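Local coordinates for protein N-hydroxyarylamine O-acetyltransferase (Bacillus cereus, PDB 4DMO) that acetylates arylamines as an active arylamine N-acetyltransferase with a non-canonical catalytic triad, and probably also acts on N-hydroxyarylamines, at residues A[51-55]-A[56-60]; A[114-118]-A[119-123]; A[228-232]-A[233-237]; A[246-250]-A[251-255]. All coordinates share one frame; numbering follows the deposited sequence.

Contact 1 of 4, residues A[51-55]-A[56-60]; sequences KEISK and ENLKE
Ser54 is the N-cap of helix 55-64, and Asn57, in the first turn, is gripped through both its backbone and its side chain. The capping bond runs from Asn57 N to Ser54 OG at 3.1 Å, with an N-H...O angle of 161°. A chi1 of 72° places the serine hydroxyl between the two backbone branches of its own residue, facing the start of the helix. The amide of Asn57 reaches further back: its ND2 donates to Glu52 O at 2.9 Å, and at 169° the bond is nearly straight. The acceptor lies in the plane of the amide, although the donor is tilted from the carbonyl plane of Glu52. The side chains of Lys51 and Asn57 cross at about a right angle, Lys51 CB lying 3.6 Å from Asn57 ND2. The helical pattern then takes over, with Leu58 N on Ser54 O at 3.0 Å and Lys59 N on Lys55 O at 2.9 Å. On the buried side, Ile53 CG2 meets Leu58 CD1 at 3.9 Å, and helix 71-84 packs against both residues. Within the helix, Lys59 NZ forms a salt bridge with Glu56 OE2 at 2.8 Å, weak as a hydrogen bond, and a second one with Asp5; Lys55 pairs with Asp84. The chemistry implies a helix start fixed in two ways: a hydroxyl satisfies a first-turn N-H that has no helical carbonyl before it, while a side-chain amide holds the incoming loop and thereby limits its own rotation.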
loop_
_atom_site.group_PDB
_atom_site.type_symbol
_atom_site.label_atom_id
_atom_site.label_comp_id
_atom_site.label_asym_id
_atom_site.label_seq_id
_atom_site.Cartn_x
_atom_site.Cartn_y
_atom_site.Cartn_z
ATOM N N LYS A 51 6.706 -9.406 11.998
ATOM C CA LYS A 51 8.104 -9.823 11.953
ATOM C C LYS A 51 8.919 -8.734 11.311
ATOM O O LYS A 51 8.389 -7.726 10.818
ATOM C CB LYS A 51 8.287 -11.107 11.138
ATOM C CG LYS A 51 7.634 -12.321 11.698
ATOM C CD LYS A 51 7.975 -13.523 10.832
ATOM C CE LYS A 51 7.246 -14.764 11.309
ATOM N NZ LYS A 51 8.169 -15.919 11.394
ATOM N N GLU A 52 10.223 -8.973 11.321
ATOM C CA GLU A 52 11.170 -8.140 10.632
ATOM C C GLU A 52 10.741 -8.001 9.176
ATOM O O GLU A 52 10.295 -8.953 8.544
ATOM C CB GLU A 52 12.559 -8.783 10.728
ATOM C CG GLU A 52 13.712 -7.859 10.433
ATOM C CD GLU A 52 14.975 -8.633 10.062
ATOM O OE1 GLU A 52 15.008 -9.863 10.298
ATOM O OE2 GLU A 52 15.922 -8.022 9.516
ATOM N N ILE A 53 10.883 -6.807 8.637
ATOM C CA ILE A 53 10.557 -6.583 7.247
ATOM C C ILE A 53 11.712 -7.112 6.393
ATOM O O ILE A 53 12.819 -6.572 6.438
ATOM C CB ILE A 53 10.343 -5.091 6.956
ATOM C CG1 ILE A 53 9.234 -4.546 7.824
ATOM C CG2 ILE A 53 10.039 -4.862 5.486
ATOM C CD1 ILE A 53 7.981 -5.383 7.817
ATOM N N SER A 54 11.440 -8.168 5.629
ATOM C CA SER A 54 12.436 -8.786 4.780
ATOM C C SER A 54 11.706 -9.435 3.620
ATOM O O SER A 54 10.506 -9.604 3.651
ATOM C CB SER A 54 13.247 -9.839 5.553
ATOM O OG SER A 54 12.491 -11.013 5.839
ATOM N N LYS A 55 12.448 -9.768 2.582
ATOM C CA LYS A 55 11.893 -10.419 1.422
ATOM C C LYS A 55 11.268 -11.763 1.788
ATOM O O LYS A 55 10.175 -12.107 1.319
ATOM C CB LYS A 55 12.989 -10.629 0.394
ATOM C CG LYS A 55 12.481 -11.041 -0.981
ATOM C CD LYS A 55 13.597 -11.064 -2.025
ATOM C CE LYS A 55 13.113 -11.796 -3.257
ATOM N NZ LYS A 55 14.183 -12.052 -4.251
ATOM N N GLU A 56 11.976 -12.542 2.601
ATOM C CA GLU A 56 11.485 -13.871 2.997
ATOM C C GLU A 56 10.268 -13.791 3.897
ATOM O O GLU A 56 9.286 -14.463 3.634
ATOM C CB GLU A 56 12.578 -14.697 3.673
ATOM C CG GLU A 56 13.506 -15.372 2.690
ATOM C CD GLU A 56 12.920 -16.683 2.171
ATOM O OE1 GLU A 56 13.111 -17.719 2.851
ATOM O OE2 GLU A 56 12.269 -16.682 1.103
ATOM N N ASN A 57 10.335 -12.982 4.953
ATOM C CA ASN A 57 9.180 -12.825 5.821
ATOM C C ASN A 57 7.959 -12.332 5.010
ATOM O O ASN A 57 6.824 -12.759 5.216
ATOM C CB ASN A 57 9.511 -11.877 6.977
ATOM C CG ASN A 57 10.444 -12.513 7.991
ATOM O OD1 ASN A 57 10.611 -13.720 7.984
ATOM N ND2 ASN A 57 10.999 -11.724 8.896
ATOM N N LEU A 58 8.192 -11.450 4.054
ATOM C CA LEU A 58 7.073 -10.884 3.320
ATOM C C LEU A 58 6.494 -11.874 2.294
ATOM O O LEU A 58 5.263 -11.941 2.093
ATOM C CB LEU A 58 7.485 -9.555 2.682
ATOM C CG LEU A 58 7.621 -8.375 3.645
ATOM C CD1 LEU A 58 8.163 -7.165 2.893
ATOM C CD2 LEU A 58 6.278 -8.007 4.303
ATOM N N LYS A 59 7.369 -12.630 1.628
ATOM C CA LYS A 59 6.926 -13.696 0.717
ATOM C C LYS A 59 6.006 -14.677 1.448
ATOM O O LYS A 59 4.984 -15.087 0.910
ATOM C CB LYS A 59 8.133 -14.446 0.137
ATOM C CG LYS A 59 7.739 -15.624 -0.757
ATOM C CD LYS A 59 8.938 -16.178 -1.556
ATOM C CE LYS A 59 9.909 -16.929 -0.661
ATOM N NZ LYS A 59 11.127 -17.409 -1.403
ATOM N N GLU A 60 6.385 -15.026 2.676
ATOM C CA GLU A 60 5.646 -15.953 3.544
ATOM C C GLU A 60 4.321 -15.371 4.026
ATOM O O GLU A 60 3.291 -16.002 3.902
ATOM C CB GLU A 60 6.506 -16.309 4.761
ATOM C CG GLU A 60 5.769 -17.052 5.891
ATOM C CD GLU A 60 5.800 -18.569 5.747
ATOM O OE1 GLU A 60 6.182 -19.055 4.657
ATOM O OE2 GLU A 60 5.403 -19.274 6.712
#

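Contact 2 of 4, residues A[114-118]-A[119-123]; sequences VLTHH and NELYL
Strands 114-117 and 120-123 run antiparallel, their directions 149° apart, and form a tight beta hairpin closed by a type I' turn from His117 to Glu120. The two turn residues, His118 and Asn119, both have positive phi. Two hydrogen-bonded pairs set the register: Leu115 N meets Tyr122 O at 2.7 Å and Tyr122 N returns to Leu115 O at 2.8 Å, while His117 N reaches Glu120 O at 3.0 Å and Glu120 N reaches His117 O at 2.9 Å. One face carries Val114, Thr116, Leu121 and Leu123. There the hydroxyl of Thr116 lies beside its backbone N (chi1 -61°), which turns it to the leucine branch opposite, OG1 standing 3.2 Å from Leu121 CD2. The other face carries Leu115, His117, Glu120 and Tyr122. The phenol ring lies along the neighbouring strand, edge first: Leu115 O is in its plane, and CE1 of Tyr122 comes within 4.1 Å of His117 CB. Phe24, elsewhere in the chain, stacks on the His117 ring and also meets Tyr122. At the hairpin end the neighbouring imidazoles within 114-118 overlap, with NE2 of His117 3.2 Å above the plane of the His118 ring, over its centre.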
loop_
_atom_site.group_PDB
_atom_site.type_symbol
_atom_site.label_atom_id
_atom_site.label_comp_id
_atom_site.label_asym_id
_atom_site.label_seq_id
_atom_site.Cartn_x
_atom_site.Cartn_y
_atom_site.Cartn_z
ATOM N N VAL A 114 10.373 3.884 -5.450
ATOM C CA VAL A 114 10.559 4.676 -6.667
ATOM C C VAL A 114 11.263 3.822 -7.726
ATOM O O VAL A 114 12.136 2.988 -7.420
ATOM C CB VAL A 114 11.332 5.981 -6.438
ATOM C CG1 VAL A 114 10.592 6.869 -5.435
ATOM C CG2 VAL A 114 12.718 5.663 -5.972
ATOM N N LEU A 115 10.812 4.001 -8.955
ATOM C CA LEU A 115 11.257 3.214 -10.093
ATOM C C LEU A 115 11.820 4.140 -11.191
ATOM O O LEU A 115 11.238 5.173 -11.516
ATOM C CB LEU A 115 10.093 2.395 -10.659
ATOM C CG LEU A 115 10.428 1.738 -12.011
ATOM C CD1 LEU A 115 11.527 0.728 -11.859
ATOM C CD2 LEU A 115 9.219 1.079 -12.644
ATOM N N THR A 116 12.946 3.729 -11.753
ATOM C CA THR A 116 13.585 4.416 -12.851
ATOM C C THR A 116 13.361 3.665 -14.145
ATOM O O THR A 116 13.790 2.524 -14.296
ATOM C CB THR A 116 15.083 4.497 -12.613
ATOM O OG1 THR A 116 15.321 5.224 -11.408
ATOM C CG2 THR A 116 15.778 5.185 -13.751
ATOM N N HIS A 117 12.705 4.326 -15.086
ATOM C CA HIS A 117 12.528 3.788 -16.412
ATOM C C HIS A 117 12.889 4.842 -17.458
ATOM O O HIS A 117 12.405 5.974 -17.398
ATOM C CB HIS A 117 11.084 3.360 -16.609
ATOM C CG HIS A 117 10.803 2.791 -17.964
ATOM N ND1 HIS A 117 11.362 1.608 -18.404
ATOM C CD2 HIS A 117 10.011 3.229 -18.972
ATOM C CE1 HIS A 117 10.934 1.348 -19.627
ATOM N NE2 HIS A 117 10.109 2.314 -19.992
ATOM N N HIS A 118 13.741 4.477 -18.412
ATOM C CA HIS A 118 14.120 5.403 -19.486
ATOM C C HIS A 118 14.565 6.735 -18.885
ATOM O O HIS A 118 14.127 7.790 -19.328
ATOM C CB HIS A 118 12.937 5.645 -20.456
ATOM C CG HIS A 118 12.586 4.462 -21.321
ATOM N ND1 HIS A 118 11.590 4.510 -22.283
ATOM C CD2 HIS A 118 13.101 3.207 -21.376
ATOM C CE1 HIS A 118 11.506 3.332 -22.884
ATOM N NE2 HIS A 118 12.414 2.527 -22.357
ATOM N N ASN A 119 15.409 6.691 -17.856
ATOM C CA ASN A 119 15.950 7.925 -17.293
ATOM C C ASN A 119 14.931 8.785 -16.542
ATOM O O ASN A 119 15.259 9.901 -16.155
ATOM C CB ASN A 119 16.582 8.783 -18.404
ATOM C CG ASN A 119 18.102 8.733 -18.395
ATOM O OD1 ASN A 119 18.725 8.729 -17.323
ATOM N ND2 ASN A 119 18.712 8.671 -19.596
ATOM N N GLU A 120 13.708 8.293 -16.342
ATOM C CA GLU A 120 12.704 9.092 -15.642
ATOM C C GLU A 120 12.140 8.373 -14.430
ATOM O O GLU A 120 11.994 7.144 -14.415
ATOM C CB GLU A 120 11.581 9.509 -16.587
ATOM C CG GLU A 120 11.890 10.796 -17.379
ATOM C CD GLU A 120 10.908 11.027 -18.503
ATOM O OE1 GLU A 120 9.990 10.186 -18.666
ATOM O OE2 GLU A 120 11.052 12.048 -19.214
ATOM N N LEU A 121 11.790 9.169 -13.425
ATOM C CA LEU A 121 11.443 8.638 -12.123
ATOM C C LEU A 121 9.946 8.478 -12.026
ATOM O O LEU A 121 9.199 9.338 -12.511
ATOM C CB LEU A 121 11.946 9.558 -11.012
ATOM C CG LEU A 121 13.294 9.243 -10.361
ATOM C CD1 LEU A 121 13.313 9.802 -8.929
ATOM C CD2 LEU A 121 13.620 7.751 -10.332
ATOM N N TYR A 122 9.536 7.355 -11.421
ATOM C CA TYR A 122 8.137 7.080 -11.112
ATOM C C TYR A 122 8.023 6.614 -9.681
ATOM O O TYR A 122 8.843 5.839 -9.212
ATOM C CB TYR A 122 7.558 6.010 -12.046
ATOM C CG TYR A 122 7.606 6.404 -13.507
ATOM C CD1 TYR A 122 8.775 6.301 -14.221
ATOM C CD2 TYR A 122 6.476 6.888 -14.153
ATOM C CE1 TYR A 122 8.844 6.677 -15.527
ATOM C CE2 TYR A 122 6.527 7.277 -15.474
ATOM C CZ TYR A 122 7.719 7.159 -16.160
ATOM O OH TYR A 122 7.792 7.525 -17.480
ATOM N N LEU A 123 7.000 7.105 -8.998
ATOM C CA LEU A 123 6.623 6.612 -7.682
ATOM C C LEU A 123 5.716 5.404 -7.870
ATOM O O LEU A 123 4.672 5.494 -8.528
ATOM C CB LEU A 123 5.868 7.687 -6.933
ATOM C CG LEU A 123 5.308 7.428 -5.542
ATOM C CD1 LEU A 123 6.419 7.369 -4.493
ATOM C CD2 LEU A 123 4.326 8.532 -5.234
#

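Contact 3 of 4, residues A[228-232]-A[233-237]; sequences ASLTK and DSLTV
Asp233 still belongs to the turn, and its backbone N points at Thr231 OG1; that bond is doubtful, because the N is placed too close to a neighbouring atom. The return strand starts at Ser234, whose N donates to the same hydroxyl, Thr231 OG1, at 3.3 Å and 154°. The threonine oxygen can serve here because its chi1 of 77° swings it in over the turn and leaves CG2 anti to the carbonyl carbon. Ser234 O answers by accepting from Thr231 N at 3.1 Å. Leu235 lies on the face shared by Ala228, Leu230 and Val237, the other face carrying Ser229 and Thr236. Its CB lies 4.2 Å from Leu230 CD1; its own CD1 folds back to 3.4 Å from Ser229 O. These two leucines meet helix 250-261, Leu230 on Leu257 and Phe261, Leu235 on Leu256. Thr236 makes the paired bonds of the hairpin: its N reaches Ser229 O at 2.8 Å, and its O accepts from Ser229 N, also at 2.8 Å. Both donors lie in the carbonyl planes of their acceptors. Val237 closes the segment with CG2 at 4.5 Å from Ala228 CB. With strand axes 173° apart and a turn held by a side-chain hydroxyl, this is an antiparallel beta hairpin, one step of the up-and-down meander formed by strands 218-223, 226-231, 234-239 and 242-247.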
loop_
_atom_site.group_PDB
_atom_site.type_symbol
_atom_site.label_atom_id
_atom_site.label_comp_id
_atom_site.label_asym_id
_atom_site.label_seq_id
_atom_site.Cartn_x
_atom_site.Cartn_y
_atom_site.Cartn_z
ATOM N N ALA A 228 -14.075 -2.210 -0.174
ATOM C CA ALA A 228 -14.688 -2.782 1.011
ATOM C C ALA A 228 -13.753 -2.502 2.193
ATOM O O ALA A 228 -12.534 -2.578 2.041
ATOM C CB ALA A 228 -14.897 -4.243 0.828
ATOM N N SER A 229 -14.332 -2.126 3.333
ATOM C CA SER A 229 -13.594 -1.755 4.542
ATOM C C SER A 229 -14.200 -2.436 5.753
ATOM O O SER A 229 -15.420 -2.508 5.897
ATOM C CB SER A 229 -13.629 -0.248 4.763
ATOM O OG SER A 229 -13.184 0.431 3.619
ATOM N N LEU A 230 -13.343 -2.963 6.614
ATOM C CA LEU A 230 -13.800 -3.680 7.801
ATOM C C LEU A 230 -13.079 -3.174 9.041
ATOM O O LEU A 230 -11.879 -2.870 9.007
ATOM C CB LEU A 230 -13.602 -5.190 7.639
ATOM C CG LEU A 230 -14.001 -6.101 8.812
ATOM C CD1 LEU A 230 -15.490 -6.030 9.073
ATOM C CD2 LEU A 230 -13.572 -7.539 8.567
ATOM N N THR A 231 -13.851 -3.005 10.115
ATOM C CA THR A 231 -13.300 -2.698 11.429
ATOM C C THR A 231 -13.988 -3.567 12.499
ATOM O O THR A 231 -14.888 -4.372 12.202
ATOM C CB THR A 231 -13.466 -1.211 11.821
ATOM O OG1 THR A 231 -14.823 -0.989 12.226
ATOM C CG2 THR A 231 -13.079 -0.296 10.686
ATOM N N LYS A 232 -13.581 -3.359 13.745
ATOM C CA LYS A 232 -14.036 -4.191 14.843
ATOM C C LYS A 232 -15.546 -4.147 14.839
ATOM O O LYS A 232 -16.215 -5.089 15.280
ATOM C CB LYS A 232 -13.498 -3.646 16.182
ATOM C CG LYS A 232 -13.157 -4.679 17.257
ATOM C CD LYS A 232 -12.109 -4.110 18.265
ATOM C CE LYS A 232 -11.067 -5.170 18.714
ATOM N NZ LYS A 232 -9.867 -4.568 19.381
ATOM N N ASP A 233 -16.094 -3.046 14.338
ATOM C CA ASP A 233 -17.522 -2.855 14.505
ATOM C C ASP A 233 -18.343 -2.842 13.219
ATOM O O ASP A 233 -19.513 -3.182 13.268
ATOM C CB ASP A 233 -17.775 -1.571 15.303
ATOM C CG ASP A 233 -17.743 -1.805 16.807
ATOM O OD1 ASP A 233 -18.096 -2.923 17.250
ATOM O OD2 ASP A 233 -17.349 -0.877 17.545
ATOM N N SER A 234 -17.764 -2.462 12.080
ATOM C CA SER A 234 -18.605 -2.287 10.904
ATOM C C SER A 234 -17.945 -2.563 9.576
ATOM O O SER A 234 -16.756 -2.299 9.358
ATOM C CB SER A 234 -19.162 -0.875 10.862
ATOM O OG SER A 234 -18.126 0.062 10.723
ATOM N N LEU A 235 -18.759 -3.070 8.668
ATOM C CA LEU A 235 -18.342 -3.314 7.303
ATOM C C LEU A 235 -18.962 -2.278 6.379
ATOM O O LEU A 235 -20.181 -2.064 6.361
ATOM C CB LEU A 235 -18.789 -4.693 6.875
ATOM C CG LEU A 235 -18.604 -5.084 5.426
ATOM C CD1 LEU A 235 -17.138 -5.286 5.074
ATOM C CD2 LEU A 235 -19.396 -6.356 5.203
ATOM N N THR A 236 -18.097 -1.632 5.619
ATOM C CA THR A 236 -18.510 -0.681 4.630
ATOM C C THR A 236 -18.161 -1.210 3.246
ATOM O O THR A 236 -17.005 -1.493 2.948
ATOM C CB THR A 236 -17.829 0.656 4.879
ATOM O OG1 THR A 236 -18.306 1.195 6.119
ATOM C CG2 THR A 236 -18.150 1.637 3.774
ATOM N N VAL A 237 -19.178 -1.348 2.405
ATOM C CA VAL A 237 -18.981 -1.719 1.015
ATOM C C VAL A 237 -19.445 -0.589 0.091
ATOM O O VAL A 237 -20.620 -0.238 0.082
ATOM C CB VAL A 237 -19.777 -2.968 0.644
ATOM C CG1 VAL A 237 -19.582 -3.271 -0.803
ATOM C CG2 VAL A 237 -19.342 -4.154 1.482
#

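Contact 4 of 4, residues A[246-250]-A[251-255]; sequences ETVTD and MQYTN
Thr249 and Gln252 tie the junction between strand 242-247 and helix 250-261, a surface strand-to-helix turn at the edge of the C-terminal sheet, where the chain leaves the last strand of the beta meander. The evidence is a pair of bonds on one amide oxygen. Gln252 OE1 accepts from Thr249 N at 3.1 Å, with the donor 36° out of the carbonyl plane. It also accepts from Thr249 OG1 at 3.1 Å, and this hydroxyl lies in the carbonyl plane on a lone pair. Two donors from a single residue thus fix the rotation of the glutamine amide. With chi1 at 63°, the hydroxyl branch of Thr249 is turned to the glutamine oxygen, while the methyl CG2 lies beside the backbone N. The backbone adds a return bond, Gln252 N to Thr249 O at 3.0 Å, with its donor well above the carbonyl plane. Next along, Tyr253 N donates weakly to Asp250 O at 3.3 Å. Val248, the buried residue here, supplies the apolar contact: its CG1 lies near the plane of the Tyr253 ring, at the edge, and both side chains rest on Leu230 of strand 226-231. Its nearest side-chain approach to that tyrosine runs from Val248 CG1 to Tyr253 CB, 4.3 Å.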
loop_
_atom_site.group_PDB
_atom_site.type_symbol
_atom_site.label_atom_id
_atom_site.label_comp_id
_atom_site.label_asym_id
_atom_site.label_seq_id
_atom_site.Cartn_x
_atom_site.Cartn_y
_atom_site.Cartn_z
ATOM N N GLU A 246 -22.715 -1.551 7.633
ATOM C CA GLU A 246 -23.410 -2.456 8.525
ATOM C C GLU A 246 -22.541 -2.918 9.681
ATOM O O GLU A 246 -21.310 -2.933 9.609
ATOM C CB GLU A 246 -23.979 -3.646 7.759
ATOM C CG GLU A 246 -22.996 -4.658 7.236
ATOM C CD GLU A 246 -23.690 -5.707 6.343
ATOM O OE1 GLU A 246 -24.317 -6.661 6.883
ATOM O OE2 GLU A 246 -23.606 -5.575 5.096
ATOM N N THR A 247 -23.218 -3.221 10.775
ATOM C CA THR A 247 -22.588 -3.650 11.999
ATOM C C THR A 247 -22.116 -5.085 11.868
ATOM O O THR A 247 -22.746 -5.921 11.231
ATOM C CB THR A 247 -23.551 -3.506 13.156
ATOM O OG1 THR A 247 -23.703 -2.104 13.437
ATOM C CG2 THR A 247 -23.014 -4.212 14.388
ATOM N N VAL A 248 -20.973 -5.344 12.471
ATOM C CA VAL A 248 -20.324 -6.639 12.392
ATOM C C VAL A 248 -20.087 -7.067 13.836
ATOM O O VAL A 248 -19.656 -6.252 14.658
ATOM C CB VAL A 248 -18.976 -6.536 11.589
ATOM C CG1 VAL A 248 -18.129 -7.772 11.744
ATOM C CG2 VAL A 248 -19.266 -6.325 10.119
ATOM N N THR A 249 -20.430 -8.313 14.156
ATOM C CA THR A 249 -20.169 -8.844 15.497
ATOM C C THR A 249 -18.960 -9.758 15.445
ATOM O O THR A 249 -18.486 -10.089 14.364
ATOM C CB THR A 249 -21.374 -9.604 16.065
ATOM O OG1 THR A 249 -21.678 -10.758 15.250
ATOM C CG2 THR A 249 -22.563 -8.660 16.134
ATOM N N ASP A 250 -18.434 -10.132 16.606
ATOM C CA ASP A 250 -17.270 -11.003 16.649
ATOM C C ASP A 250 -17.521 -12.283 15.886
ATOM O O ASP A 250 -16.623 -12.823 15.268
ATOM C CB ASP A 250 -16.901 -11.329 18.099
ATOM C CG ASP A 250 -16.400 -10.103 18.866
ATOM O OD1 ASP A 250 -15.951 -10.267 20.026
ATOM O OD2 ASP A 250 -16.467 -8.972 18.317
ATOM N N MET A 251 -18.762 -12.746 15.903
ATOM C CA MET A 251 -19.125 -14.011 15.264
ATOM C C MET A 251 -19.034 -13.928 13.755
ATOM O O MET A 251 -18.851 -14.939 13.078
ATOM C CB MET A 251 -20.551 -14.416 15.639
ATOM C CG MET A 251 -20.854 -14.323 17.131
ATOM S SD MET A 251 -22.607 -14.573 17.521
ATOM C CE MET A 251 -22.493 -15.003 19.269
ATOM N N GLN A 252 -19.231 -12.740 13.208
ATOM C CA GLN A 252 -19.243 -12.606 11.750
ATOM C C GLN A 252 -17.879 -12.180 11.207
ATOM O O GLN A 252 -17.693 -12.038 9.991
ATOM C CB GLN A 252 -20.227 -11.532 11.331
ATOM C CG GLN A 252 -21.641 -11.781 11.711
ATOM C CD GLN A 252 -22.485 -10.543 11.565
ATOM O OE1 GLN A 252 -22.576 -9.733 12.480
ATOM N NE2 GLN A 252 -23.128 -10.397 10.415
ATOM N N TYR A 253 -16.941 -11.926 12.107
ATOM C CA TYR A 253 -15.735 -11.200 11.761
ATOM C C TYR A 253 -14.716 -12.094 11.049
ATOM O O TYR A 253 -13.987 -11.636 10.163
ATOM C CB TYR A 253 -15.173 -10.608 13.027
ATOM C CG TYR A 253 -13.869 -9.938 12.862
ATOM C CD1 TYR A 253 -12.710 -10.595 13.200
ATOM C CD2 TYR A 253 -13.786 -8.642 12.396
ATOM C CE1 TYR A 253 -11.513 -10.002 13.074
ATOM C CE2 TYR A 253 -12.576 -8.033 12.273
ATOM C CZ TYR A 253 -11.445 -8.740 12.604
ATOM O OH TYR A 253 -10.210 -8.186 12.503
ATOM N N THR A 254 -14.696 -13.378 11.402
ATOM C CA THR A 254 -13.776 -14.334 10.775
ATOM C C THR A 254 -14.195 -14.691 9.379
ATOM O O THR A 254 -13.374 -14.758 8.456
ATOM C CB THR A 254 -13.681 -15.652 11.572
ATOM O OG1 THR A 254 -12.894 -15.443 12.743
ATOM C CG2 THR A 254 -13.041 -16.773 10.719
ATOM N N ASN A 255 -15.482 -14.947 9.228
ATOM C CA ASN A 255 -16.041 -15.206 7.919
ATOM C C ASN A 255 -15.800 -14.037 6.966
ATOM O O ASN A 255 -15.337 -14.236 5.856
ATOM C CB ASN A 255 -17.536 -15.525 8.032
ATOM C CG ASN A 255 -17.788 -16.854 8.709
ATOM O OD1 ASN A 255 -16.986 -17.775 8.600
ATOM N ND2 ASN A 255 -18.879 -16.943 9.442
#

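Overall arrangement
None of the four contacts is wholly core: contacts 1, 2 and 3 are partly buried, while contact 4 is a surface turn with Val248 as its buried residue. Contacts 3 and 4 belong together, their centres about 9 Å apart, since strands 234-239 and 242-247 are neighbours in one sheet; Leu235 N approaches Glu246 O at 2.7 Å, a probable hydrogen bond. Contact 2 lies in the other, larger sheet, its centre about 43 Å from that of contact 4. Backbone ladders dominate the hairpins of contacts 2 and 3. At the helix starts of contacts 1 and 4, side-chain amides and hydroxyls carry much of the bonding, and contact 1 adds charged pairs.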